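Long-range contact in putative alpha KG dependent 2,4-D dioxygenase (Burkholderia xenovorans, PDB 5J92), which probably acts as an iron(II)-dependent 2-oxoglutarate dioxygenase of the TfdA family, with 2,4-D a putative substrate: residues Ile38-Glu42 and Phe66-Phe70. Sequence-based numbering, arbitrary orientation.
Sequences IVEIE and FAAGF
I38 and G69 are the closest CA pair across the segments, 6.9 Å apart, where helix 35-47 meets the type I turn A67-F70 at the C-terminal end of helix 60-67. No direct hydrogen bond joins the two segments; F70 gives the largest share of the buried surface, 85 of 258 Å², its ring presenting the CD1, CE1 and CZ side to the helix. A chi1 of -71° sets I38 CG1 beside the backbone N and turns CG2 toward G69 O and F70 CE1, the latter at 3.7 Å. I41 crosses the F70 side chain at about a right angle and sets CG2 3.7 Å from F70 CZ, while its CD1 reaches the edge of the F66 ring, 4.2 Å from CE1. E42 runs past F70 in the opposite direction, with CG at the ring edge, 3.6 Å from CD1. Its extended chain carries OE2 to a water that donates both to this oxygen (2.6 Å) and to F70 O (2.7 Å). R298 pairs with E42 OE1 and bonds G69 O, and M263 of strand 261-265 touches I41 and F70. Helix and turn thus pack together against the mixed sheet, joined by apolar contacts, while water and R298 tie the polar groups.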
loop_
_atom_site.group_PDB
_atom_site.type_symbol
_atom_site.label_atom_id
_atom_site.label_comp_id
_atom_site.label_asym_id
_atom_site.label_seq_id
_atom_site.Cartn_x
_atom_site.Cartn_y
_atom_site.Cartn_z
ATOM N N ILE A 38 20.118 -16.049 -27.994
ATOM C CA ILE A 38 20.177 -15.607 -26.605
ATOM C C ILE A 38 20.383 -14.105 -26.543
ATOM O O ILE A 38 19.753 -13.414 -25.741
ATOM C CB ILE A 38 21.279 -16.370 -25.844
ATOM C CG1 ILE A 38 20.855 -17.828 -25.631
ATOM C CG2 ILE A 38 21.589 -15.697 -24.535
ATOM C CD1 ILE A 38 22.006 -18.744 -25.250
ATOM N N VAL A 39 21.251 -13.575 -27.407
ATOM C CA VAL A 39 21.450 -12.130 -27.478
ATOM C C VAL A 39 20.152 -11.424 -27.860
ATOM O O VAL A 39 19.773 -10.421 -27.245
ATOM C CB VAL A 39 22.586 -11.796 -28.458
ATOM C CG1 VAL A 39 22.660 -10.293 -28.693
ATOM C CG2 VAL A 39 23.913 -12.317 -27.915
ATOM N N GLU A 40 19.452 -11.933 -28.883
ATOM C CA GLU A 40 18.193 -11.314 -29.294
ATOM C C GLU A 40 17.201 -11.253 -28.138
ATOM O O GLU A 40 16.550 -10.222 -27.925
ATOM C CB GLU A 40 17.578 -12.070 -30.478
ATOM C CG GLU A 40 18.214 -11.773 -31.827
ATOM C CD GLU A 40 17.626 -12.606 -32.961
ATOM O OE1 GLU A 40 17.239 -13.775 -32.726
ATOM O OE2 GLU A 40 17.551 -12.088 -34.095
ATOM N N ILE A 41 17.085 -12.339 -27.368
ATOM C CA ILE A 41 16.184 -12.334 -26.217
ATOM C C ILE A 41 16.627 -11.280 -25.206
ATOM O O ILE A 41 15.803 -10.522 -24.681
ATOM C CB ILE A 41 16.109 -13.742 -25.588
ATOM C CG1 ILE A 41 15.439 -14.718 -26.578
ATOM C CG2 ILE A 41 15.338 -13.707 -24.285
ATOM C CD1 ILE A 41 15.358 -16.139 -26.088
ATOM N N GLU A 42 17.935 -11.201 -24.928
ATOM C CA GLU A 42 18.424 -10.152 -24.037
ATOM C C GLU A 42 18.008 -8.774 -24.543
ATOM O O GLU A 42 17.482 -7.953 -23.784
ATOM C CB GLU A 42 19.950 -10.241 -23.892
ATOM C CG GLU A 42 20.385 -11.496 -23.153
ATOM C CD GLU A 42 21.891 -11.619 -22.974
ATOM O OE1 GLU A 42 22.656 -11.122 -23.829
ATOM O OE2 GLU A 42 22.308 -12.250 -21.984
ATOM N N PHE A 66 18.008 -23.388 -20.127
ATOM C CA PHE A 66 17.617 -22.134 -20.763
ATOM C C PHE A 66 17.990 -20.943 -19.888
ATOM O O PHE A 66 18.616 -19.983 -20.352
ATOM C CB PHE A 66 16.116 -22.154 -21.064
ATOM C CG PHE A 66 15.561 -20.824 -21.508
ATOM C CD1 PHE A 66 15.878 -20.299 -22.746
ATOM C CD2 PHE A 66 14.700 -20.118 -20.690
ATOM C CE1 PHE A 66 15.362 -19.077 -23.153
ATOM C CE2 PHE A 66 14.184 -18.899 -21.085
ATOM C CZ PHE A 66 14.517 -18.374 -22.320
ATOM N N ALA A 67 17.640 -21.008 -18.600
ATOM C CA ALA A 67 17.959 -19.919 -17.687
ATOM C C ALA A 67 19.460 -19.641 -17.644
ATOM O O ALA A 67 19.880 -18.478 -17.627
ATOM C CB ALA A 67 17.430 -20.256 -16.295
ATOM N N ALA A 68 20.283 -20.696 -17.656
ATOM C CA ALA A 68 21.729 -20.552 -17.525
ATOM C C ALA A 68 22.363 -19.814 -18.697
ATOM O O ALA A 68 23.547 -19.466 -18.615
ATOM C CB ALA A 68 22.385 -21.920 -17.351
ATOM N N GLY A 69 21.631 -19.596 -19.789
ATOM C CA GLY A 69 22.172 -18.787 -20.863
ATOM C C GLY A 69 22.219 -17.296 -20.570
ATOM O O GLY A 69 22.909 -16.568 -21.290
ATOM N N PHE A 70 21.541 -16.830 -19.517
ATOM C CA PHE A 70 21.454 -15.404 -19.229
ATOM C C PHE A 70 22.189 -14.975 -17.970
ATOM O O PHE A 70 22.275 -13.773 -17.700
ATOM C CB PHE A 70 19.981 -14.982 -19.131
ATOM C CG PHE A 70 19.196 -15.314 -20.364
ATOM C CD1 PHE A 70 19.228 -14.472 -21.468
ATOM C CD2 PHE A 70 18.488 -16.503 -20.450
ATOM C CE1 PHE A 70 18.503 -14.784 -22.623
ATOM C CE2 PHE A 70 17.770 -16.831 -21.602
ATOM C CZ PHE A 70 17.788 -15.973 -22.687
HETATM O O HOH W 1 22.099 -11.742 -19.430
#